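Guanine nucleotide exchange factor SRM1 (Saccharomyces cerevisiae, PDB 3OF7) promotes exchange of GDP for GTP on the small GTPases GSP1 and GSP2, binds chromatin, and controls RNA metabolism and nuclear transport. Local coordinates at residues A[27-32]-A[433-438]; A[54-59]-A[427-432]; A[398-403]-A[409-414]. All coordinates share one frame; numbering follows the deposited sequence.

The three contacts lie in the seam of the seven-bladed RCC1 propeller and in the blade beside it. Contacts 1 and 2 hold the same sheet, in which strands from both ends of the domain meet; their centres are about 11 Å apart. Contact 3 sits in the neighbouring sheet, within the seventh repeat, its centre about 13 Å from that of contact 2. It is tied to 54-59 by Lys54 O with Gly412 N and by a weak bond from Arg55 NH1 to Gly410 O. Contacts 2 and 3 are buried, whereas contact 1 is partly buried. Contact 1 is apolar throughout. Contact 2 sets methyls against proline. Contact 3 turns on a buried serine hydroxyl.

Contact 1 (A[27-32]-A[433-438]); sequences QPLDIF and NIILVG
Leu29 carries this contact, with Ile435 and Leu436 as its partners. All the touching across it is apolar. The two branches of Leu29 divide the work. Its CD1 methyl meets CD1 of Leu436 at 3.7 Å, methyl to methyl. Its CD2 methyl lies 3.9 Å from CG1 of Ile435 and almost as close to CB of that residue. The side chains of Leu29 and Leu436 cross at about a right angle. CG of Leu29 stands anti to its carbonyl carbon (chi1 -59°), and this sends the fork across toward 433-438. About 180 Å² is buried in all.

The backbones are not direct neighbours. The CA atoms of Leu29 and Ile435 are 8.2 Å apart, because strand 443-450 runs between strands 30-34 and 432-439. Strands 30-34 and 432-439 both run antiparallel to it, and so in the same sense as each other. Ile435 and Leu436 form a classic beta bulge facing Gly447. The bulge lets both residues point their side chains toward Leu29. Gly447 and Gly448 of the middle strand have no side chains, which is consistent with this close approach over it.

Polar partners lie outside the contact. Backbone bonds join Asp30 to Gly448 and Leu29 to Ile69, and OD1 of Asp30 forms a salt bridge with Arg64. Leu436 also packs on Phe72 of strand 69-74 in the next sheet.

The two segments are about 400 residues apart in sequence, in the first and seventh RCC1 repeats. Their meeting closes the propeller ring: strands 30-34 and 56-58, from near the N-terminus, complete a sheet with 432-439 and 443-450. The chemistry implies that the middle strand supplies the directional bonds, while the leucine fork adds hydrophobic packing across it.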
loop_
_atom_site.group_PDB
_atom_site.type_symbol
_atom_site.label_atom_id
_atom_site.label_comp_id
_atom_site.label_asym_id
_atom_site.label_seq_id
_atom_site.Cartn_x
_atom_site.Cartn_y
_atom_site.Cartn_z
ATOM N N GLN A 27 2.351 12.089 16.318
ATOM C CA GLN A 27 1.609 11.623 17.480
ATOM C C GLN A 27 1.409 10.116 17.418
ATOM O O GLN A 27 1.150 9.578 16.338
ATOM C CB GLN A 27 0.225 12.269 17.522
ATOM C CG GLN A 27 0.163 13.745 17.184
ATOM C CD GLN A 27 -1.273 14.216 17.010
ATOM O OE1 GLN A 27 -2.024 14.291 17.974
ATOM N NE2 GLN A 27 -1.662 14.523 15.773
ATOM N N PRO A 28 1.491 9.430 18.575
ATOM C CA PRO A 28 1.119 8.013 18.602
ATOM C C PRO A 28 -0.374 7.869 18.283
ATOM O O PRO A 28 -1.154 8.799 18.537
ATOM C CB PRO A 28 1.440 7.587 20.039
ATOM C CG PRO A 28 1.381 8.858 20.827
ATOM C CD PRO A 28 1.896 9.917 19.908
ATOM N N LEU A 29 -0.754 6.724 17.723
ATOM C CA LEU A 29 -2.071 6.567 17.107
ATOM C C LEU A 29 -2.925 5.487 17.754
ATOM O O LEU A 29 -2.413 4.442 18.158
ATOM C CB LEU A 29 -1.901 6.212 15.617
ATOM C CG LEU A 29 -1.138 7.188 14.722
ATOM C CD1 LEU A 29 -0.704 6.504 13.417
ATOM C CD2 LEU A 29 -1.947 8.450 14.443
ATOM N N ASP A 30 -4.231 5.736 17.831
ATOM C CA ASP A 30 -5.194 4.651 17.985
ATOM C C ASP A 30 -5.197 3.892 16.655
ATOM O O ASP A 30 -5.329 4.502 15.594
ATOM C CB ASP A 30 -6.598 5.203 18.255
ATOM C CG ASP A 30 -6.751 5.761 19.661
ATOM O OD1 ASP A 30 -6.062 5.279 20.593
ATOM O OD2 ASP A 30 -7.574 6.679 19.823
ATOM N N ILE A 31 -5.040 2.577 16.715
ATOM C CA ILE A 31 -5.049 1.728 15.513
ATOM C C ILE A 31 -6.385 0.985 15.395
ATOM O O ILE A 31 -6.849 0.380 16.355
ATOM C CB ILE A 31 -3.860 0.711 15.526
ATOM C CG1 ILE A 31 -2.508 1.435 15.649
ATOM C CG2 ILE A 31 -3.899 -0.239 14.296
ATOM C CD1 ILE A 31 -2.195 2.433 14.532
ATOM N N PHE A 32 -6.989 1.035 14.209
ATOM C CA PHE A 32 -8.253 0.367 13.936
ATOM C C PHE A 32 -8.072 -0.628 12.803
ATOM O O PHE A 32 -7.366 -0.342 11.842
ATOM C CB PHE A 32 -9.315 1.383 13.518
ATOM C CG PHE A 32 -9.561 2.448 14.541
ATOM C CD1 PHE A 32 -10.496 2.250 15.557
ATOM C CD2 PHE A 32 -8.844 3.636 14.505
ATOM C CE1 PHE A 32 -10.719 3.236 16.522
ATOM C CE2 PHE A 32 -9.066 4.627 15.460
ATOM C CZ PHE A 32 -10.002 4.428 16.463
ATOM N N ASN A 433 -9.648 11.958 14.244
ATOM C CA ASN A 433 -8.921 12.537 13.146
ATOM C C ASN A 433 -8.068 11.397 12.570
ATOM O O ASN A 433 -7.069 11.017 13.161
ATOM C CB ASN A 433 -8.043 13.667 13.709
ATOM C CG ASN A 433 -7.427 14.533 12.638
ATOM O OD1 ASN A 433 -6.302 15.040 12.798
ATOM N ND2 ASN A 433 -8.152 14.732 11.553
ATOM N N ILE A 434 -8.491 10.828 11.444
ATOM C CA ILE A 434 -7.756 9.715 10.816
ATOM C C ILE A 434 -6.507 10.275 10.131
ATOM O O ILE A 434 -6.600 11.227 9.348
ATOM C CB ILE A 434 -8.638 8.923 9.807
ATOM C CG1 ILE A 434 -9.851 8.284 10.519
ATOM C CG2 ILE A 434 -7.813 7.849 9.054
ATOM C CD1 ILE A 434 -9.486 7.303 11.659
ATOM N N ILE A 435 -5.355 9.683 10.439
ATOM C CA ILE A 435 -4.059 10.205 9.980
ATOM C C ILE A 435 -3.442 9.300 8.904
ATOM O O ILE A 435 -2.949 9.792 7.874
ATOM C CB ILE A 435 -3.067 10.384 11.173
ATOM C CG1 ILE A 435 -3.682 11.213 12.313
ATOM C CG2 ILE A 435 -1.730 11.010 10.717
ATOM C CD1 ILE A 435 -4.086 12.615 11.917
ATOM N N LEU A 436 -3.475 7.989 9.141
ATOM C CA LEU A 436 -2.871 7.020 8.222
ATOM C C LEU A 436 -3.872 5.932 7.863
ATOM O O LEU A 436 -4.698 5.555 8.687
ATOM C CB LEU A 436 -1.623 6.384 8.852
ATOM C CG LEU A 436 -0.435 7.281 9.236
ATOM C CD1 LEU A 436 0.618 6.459 9.999
ATOM C CD2 LEU A 436 0.207 7.969 8.032
ATOM N N VAL A 437 -3.811 5.445 6.625
ATOM C CA VAL A 437 -4.627 4.312 6.201
ATOM C C VAL A 437 -3.795 3.361 5.358
ATOM O O VAL A 437 -2.850 3.790 4.703
ATOM C CB VAL A 437 -5.866 4.735 5.372
ATOM C CG1 VAL A 437 -6.912 5.393 6.266
ATOM C CG2 VAL A 437 -5.477 5.644 4.206
ATOM N N GLY A 438 -4.157 2.082 5.384
ATOM C CA GLY A 438 -3.489 1.051 4.578
ATOM C C GLY A 438 -4.481 -0.061 4.320
ATOM O O GLY A 438 -5.441 -0.225 5.078
#

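Contact 2 (A[54-59]-A[427-432]); sequences KRPRLN and TATQDH
Ala428 is the first residue of 427-432 to touch strand 56-58. Its CB methyl sits 3.6 Å from the carbonyl O of Pro56. That same oxygen accepts a hydrogen bond from Asn426 ND2, so it is not left to the methyl alone. Thr429 follows and meets the proline ring: its CG2 is 3.7 Å from Pro56 CB. A chi1 of 63° sets Thr429 OG1 between the backbone N and the carbonyl carbon, where it hydrogen-bonds Asn426 OD1, and leaves CG2 facing the proline. Thr429 CG2 also lies 3.6 Å from Phe32 CE1.

Thr429 then opens a type I turn that ends at His432, closed by His432 N to Thr429 O at 3.0 Å. Arg459 NH2 binds the carbonyl oxygens of Gln430 and His432. At the end of the turn, His432 NE2 bonds to Asp30 OD2, and the His432 ring meets that of Phe32 edge-to-face.

The turn leads into strand 432-439, one outermost strand of the seam sheet, while Pro56 belongs to the other. The contact thus spans the sheet. Its chemistry implies packing of two methyls, one on the proline ring and one on its carbonyl oxygen, with the threonine hydroxyl satisfied within its own loop.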
loop_
_atom_site.group_PDB
_atom_site.type_symbol
_atom_site.label_atom_id
_atom_site.label_comp_id
_atom_site.label_asym_id
_atom_site.label_seq_id
_atom_site.Cartn_x
_atom_site.Cartn_y
_atom_site.Cartn_z
ATOM N N LYS A 54 -16.878 -5.881 10.541
ATOM C CA LYS A 54 -17.514 -5.140 9.453
ATOM C C LYS A 54 -17.416 -3.617 9.589
ATOM O O LYS A 54 -17.857 -2.886 8.699
ATOM C CB LYS A 54 -18.979 -5.601 9.294
ATOM C CG LYS A 54 -19.109 -7.100 9.024
ATOM C CD LYS A 54 -20.555 -7.581 9.010
ATOM C CE LYS A 54 -20.608 -9.104 8.874
ATOM N NZ LYS A 54 -22.022 -9.630 8.766
ATOM N N ARG A 55 -16.838 -3.154 10.700
ATOM C CA ARG A 55 -16.612 -1.723 10.962
ATOM C C ARG A 55 -15.273 -1.559 11.671
ATOM O O ARG A 55 -14.853 -2.478 12.371
ATOM C CB ARG A 55 -17.716 -1.168 11.879
ATOM C CG ARG A 55 -19.111 -1.087 11.269
ATOM C CD ARG A 55 -19.150 -0.096 10.135
ATOM N NE ARG A 55 -20.505 0.382 9.858
ATOM C CZ ARG A 55 -20.770 1.487 9.172
ATOM N NH1 ARG A 55 -19.772 2.226 8.684
ATOM N NH2 ARG A 55 -22.031 1.856 8.971
ATOM N N PRO A 56 -14.605 -0.392 11.512
ATOM C CA PRO A 56 -13.323 -0.169 12.183
ATOM C C PRO A 56 -13.379 -0.501 13.670
ATOM O O PRO A 56 -14.224 0.028 14.396
ATOM C CB PRO A 56 -13.077 1.331 11.976
ATOM C CG PRO A 56 -13.726 1.616 10.664
ATOM C CD PRO A 56 -14.965 0.748 10.644
ATOM N N ARG A 57 -12.488 -1.389 14.099
ATOM C CA ARG A 57 -12.451 -1.868 15.469
ATOM C C ARG A 57 -11.141 -1.428 16.104
ATOM O O ARG A 57 -10.061 -1.710 15.571
ATOM C CB ARG A 57 -12.573 -3.395 15.479
ATOM C CG ARG A 57 -12.415 -4.053 16.855
ATOM C CD ARG A 57 -13.743 -4.118 17.614
ATOM N NE ARG A 57 -14.767 -4.852 16.866
ATOM C CZ ARG A 57 -14.867 -6.177 16.821
ATOM N NH1 ARG A 57 -14.010 -6.947 17.487
ATOM N NH2 ARG A 57 -15.831 -6.736 16.107
ATOM N N LEU A 58 -11.231 -0.733 17.235
ATOM C CA LEU A 58 -10.027 -0.301 17.946
ATOM C C LEU A 58 -9.187 -1.520 18.321
ATOM O O LEU A 58 -9.693 -2.460 18.923
ATOM C CB LEU A 58 -10.405 0.514 19.185
ATOM C CG LEU A 58 -9.236 1.021 20.033
ATOM C CD1 LEU A 58 -8.467 2.120 19.299
ATOM C CD2 LEU A 58 -9.750 1.523 21.387
ATOM N N ASN A 59 -7.909 -1.521 17.937
ATOM C CA ASN A 59 -7.066 -2.673 18.198
ATOM C C ASN A 59 -6.501 -2.594 19.618
ATOM O O ASN A 59 -5.689 -1.702 19.911
ATOM C CB ASN A 59 -5.941 -2.781 17.156
ATOM C CG ASN A 59 -5.238 -4.117 17.201
ATOM O OD1 ASN A 59 -4.831 -4.577 18.270
ATOM N ND2 ASN A 59 -5.092 -4.756 16.037
ATOM N N THR A 427 -19.214 4.365 15.717
ATOM C CA THR A 427 -18.902 4.898 17.048
ATOM C C THR A 427 -17.393 5.016 17.301
ATOM O O THR A 427 -16.916 6.052 17.750
ATOM C CB THR A 427 -19.561 4.050 18.170
ATOM O OG1 THR A 427 -20.948 3.859 17.874
ATOM C CG2 THR A 427 -19.427 4.735 19.533
ATOM N N ALA A 428 -16.649 3.961 16.983
ATOM C CA ALA A 428 -15.219 3.894 17.300
ATOM C C ALA A 428 -14.389 5.022 16.690
ATOM O O ALA A 428 -13.414 5.467 17.293
ATOM C CB ALA A 428 -14.652 2.544 16.893
ATOM N N THR A 429 -14.782 5.495 15.512
ATOM C CA THR A 429 -13.952 6.446 14.769
ATOM C C THR A 429 -14.638 7.759 14.397
ATOM O O THR A 429 -14.000 8.628 13.811
ATOM C CB THR A 429 -13.377 5.811 13.466
ATOM O OG1 THR A 429 -14.452 5.456 12.587
ATOM C CG2 THR A 429 -12.560 4.576 13.781
ATOM N N GLN A 430 -15.918 7.920 14.743
ATOM C CA GLN A 430 -16.672 9.092 14.295
ATOM C C GLN A 430 -16.101 10.423 14.794
ATOM O O GLN A 430 -16.289 11.445 14.148
ATOM C CB GLN A 430 -18.157 8.978 14.655
ATOM C CG GLN A 430 -18.450 9.003 16.152
ATOM C CD GLN A 430 -19.935 8.783 16.462
ATOM O OE1 GLN A 430 -20.791 8.837 15.572
ATOM N NE2 GLN A 430 -20.234 8.524 17.725
ATOM N N ASP A 431 -15.406 10.401 15.929
ATOM C CA ASP A 431 -14.804 11.616 16.468
ATOM C C ASP A 431 -13.271 11.565 16.436
ATOM O O ASP A 431 -12.580 12.260 17.199
ATOM C CB ASP A 431 -15.351 11.899 17.870
ATOM C CG ASP A 431 -16.844 12.163 17.859
ATOM O OD1 ASP A 431 -17.320 12.876 16.953
ATOM O OD2 ASP A 431 -17.551 11.659 18.756
ATOM N N HIS A 432 -12.744 10.730 15.540
ATOM C CA HIS A 432 -11.297 10.639 15.353
ATOM C C HIS A 432 -10.855 11.413 14.135
ATOM O O HIS A 432 -11.578 11.504 13.137
ATOM C CB HIS A 432 -10.842 9.185 15.202
ATOM C CG HIS A 432 -10.534 8.509 16.498
ATOM N ND1 HIS A 432 -11.512 8.129 17.392
ATOM C CD2 HIS A 432 -9.354 8.130 17.046
ATOM C CE1 HIS A 432 -10.949 7.553 18.437
ATOM N NE2 HIS A 432 -9.640 7.532 18.248
#

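Contact 3 (A[398-403]-A[409-414]); sequences AYSWGF and VGLGPF
The backbones come close where the CA atoms of Ser400 and Val409 are 5.2 Å apart, with strand 398-402 on one side and an irregular loop, 409-414, on the other. The central bond runs from Ser400 OG to Val409 O. It is short, at 2.6 Å. The hydroxyl approaches at a C=O...donor angle of 127° and is tilted 17° from the carbonyl plane. A chi1 of 61° sets OG between the backbone N and the carbonyl carbon of Ser400, on the side where the loop passes.

Two apolar side chains flank this bond. Leu411 brings its CD1 methyl to 3.5 Å from Ser400 OG, with CG just as near. Val409 CB also lies 3.5 Å from Ser400 OG. Val409 leans against the strand end. Its CG1 lies 3.6 Å from Trp401 O and 3.8 Å from Phe403 O, so one methyl lies against two carbonyl oxygens, on either side of Gly402 in the sequence. At the backbone angles of Gly402 a CB would be jammed against the carbonyl O of the residue before. With an alanine in place of Ser400, Val409 O would probably lose its hydroxyl donor and the loop would be held less firmly to the strand.

Thr418 packs on both Val409 and Leu411. Trp401 sets out away from the loop; its side chain packs on Ser389 and Ala391 of strand 388-393.

The contact joins a blade strand of the seventh RCC1 repeat to the loop that follows it, on the way to strand 418-419. The two segments are only six residues apart, so the bond closes a short excursion of the chain. Its chemistry implies a buried polar link, flanked by valine and leucine, that holds the returning loop at Val409 against the strand.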
loop_
_atom_site.group_PDB
_atom_site.type_symbol
_atom_site.label_atom_id
_atom_site.label_comp_id
_atom_site.label_asym_id
_atom_site.label_seq_id
_atom_site.Cartn_x
_atom_site.Cartn_y
_atom_site.Cartn_z
ATOM N N ALA A 398 -12.547 9.190 7.008
ATOM C CA ALA A 398 -12.204 8.192 5.989
ATOM C C ALA A 398 -13.393 7.811 5.098
ATOM O O ALA A 398 -14.549 7.778 5.550
ATOM C CB ALA A 398 -11.595 6.948 6.646
ATOM N N TYR A 399 -13.090 7.525 3.830
ATOM C CA TYR A 399 -14.079 7.187 2.802
ATOM C C TYR A 399 -13.600 5.943 2.085
ATOM O O TYR A 399 -12.427 5.846 1.734
ATOM C CB TYR A 399 -14.229 8.324 1.783
ATOM C CG TYR A 399 -14.930 9.546 2.343
ATOM C CD1 TYR A 399 -14.297 10.359 3.282
ATOM C CD2 TYR A 399 -16.227 9.885 1.936
ATOM C CE1 TYR A 399 -14.929 11.475 3.813
ATOM C CE2 TYR A 399 -16.873 11.009 2.462
ATOM C CZ TYR A 399 -16.214 11.793 3.402
ATOM O OH TYR A 399 -16.826 12.902 3.934
ATOM N N SER A 400 -14.506 5.004 1.850
ATOM C CA SER A 400 -14.124 3.740 1.234
ATOM C C SER A 400 -15.060 3.363 0.097
ATOM O O SER A 400 -16.187 3.869 -0.001
ATOM C CB SER A 400 -14.108 2.628 2.291
ATOM O OG SER A 400 -15.397 2.472 2.860
ATOM N N TRP A 401 -14.580 2.468 -0.761
ATOM C CA TRP A 401 -15.367 1.965 -1.877
ATOM C C TRP A 401 -14.700 0.739 -2.486
ATOM O O TRP A 401 -13.546 0.418 -2.166
ATOM C CB TRP A 401 -15.570 3.042 -2.949
ATOM C CG TRP A 401 -14.315 3.474 -3.700
ATOM C CD1 TRP A 401 -13.936 3.083 -4.955
ATOM C CD2 TRP A 401 -13.309 4.398 -3.249
ATOM N NE1 TRP A 401 -12.767 3.706 -5.318
ATOM C CE2 TRP A 401 -12.355 4.512 -4.287
ATOM C CE3 TRP A 401 -13.118 5.131 -2.066
ATOM C CZ2 TRP A 401 -11.226 5.337 -4.185
ATOM C CZ3 TRP A 401 -11.993 5.952 -1.960
ATOM C CH2 TRP A 401 -11.061 6.050 -3.018
ATOM N N GLY A 402 -15.441 0.060 -3.356
ATOM C CA GLY A 402 -14.925 -1.107 -4.045
ATOM C C GLY A 402 -15.609 -2.389 -3.614
ATOM O O GLY A 402 -16.774 -2.385 -3.222
ATOM N N PHE A 403 -14.868 -3.485 -3.717
ATOM C CA PHE A 403 -15.367 -4.825 -3.427
ATOM C C PHE A 403 -15.867 -4.924 -1.985
ATOM O O PHE A 403 -15.149 -4.571 -1.048
ATOM C CB PHE A 403 -14.241 -5.824 -3.678
ATOM C CG PHE A 403 -14.664 -7.269 -3.603
ATOM C CD1 PHE A 403 -13.955 -8.164 -2.814
ATOM C CD2 PHE A 403 -15.751 -7.736 -4.337
ATOM C CE1 PHE A 403 -14.326 -9.520 -2.753
ATOM C CE2 PHE A 403 -16.125 -9.079 -4.301
ATOM C CZ PHE A 403 -15.415 -9.972 -3.499
ATOM N N VAL A 409 -14.297 -2.523 3.202
ATOM C CA VAL A 409 -14.701 -1.124 3.114
ATOM C C VAL A 409 -15.203 -0.575 4.460
ATOM O O VAL A 409 -15.273 0.641 4.644
ATOM C CB VAL A 409 -15.734 -0.860 1.975
ATOM C CG1 VAL A 409 -15.123 -1.177 0.612
ATOM C CG2 VAL A 409 -17.024 -1.665 2.192
ATOM N N GLY A 410 -15.528 -1.475 5.393
ATOM C CA GLY A 410 -15.975 -1.095 6.749
ATOM C C GLY A 410 -17.276 -0.305 6.762
ATOM O O GLY A 410 -17.442 0.648 7.539
ATOM N N LEU A 411 -18.200 -0.690 5.893
ATOM C CA LEU A 411 -19.467 0.030 5.775
ATOM C C LEU A 411 -20.658 -0.749 6.351
ATOM O O LEU A 411 -21.814 -0.433 6.073
ATOM C CB LEU A 411 -19.694 0.472 4.318
ATOM C CG LEU A 411 -18.676 1.517 3.819
ATOM C CD1 LEU A 411 -18.784 1.747 2.316
ATOM C CD2 LEU A 411 -18.802 2.857 4.570
ATOM N N GLY A 412 -20.363 -1.755 7.170
ATOM C CA GLY A 412 -21.401 -2.495 7.886
ATOM C C GLY A 412 -21.829 -3.803 7.238
ATOM O O GLY A 412 -21.107 -4.346 6.393
ATOM N N PRO A 413 -23.024 -4.304 7.621
ATOM C CA PRO A 413 -23.523 -5.635 7.274
ATOM C C PRO A 413 -24.151 -5.708 5.884
ATOM O O PRO A 413 -25.311 -6.120 5.743
ATOM C CB PRO A 413 -24.584 -5.891 8.350
ATOM C CG PRO A 413 -25.139 -4.536 8.639
ATOM C CD PRO A 413 -24.008 -3.547 8.425
ATOM N N PHE A 414 -23.387 -5.308 4.873
ATOM C CA PHE A 414 -23.832 -5.348 3.484
ATOM C C PHE A 414 -22.697 -5.918 2.636
ATOM O O PHE A 414 -21.575 -5.403 2.684
ATOM C CB PHE A 414 -24.167 -3.941 2.980
ATOM C CG PHE A 414 -24.903 -3.079 3.980
ATOM C CD1 PHE A 414 -26.271 -3.237 4.188
ATOM C CD2 PHE A 414 -24.225 -2.087 4.693
ATOM C CE1 PHE A 414 -26.952 -2.431 5.106
ATOM C CE2 PHE A 414 -24.894 -1.277 5.614
ATOM C CZ PHE A 414 -26.261 -1.447 5.816
#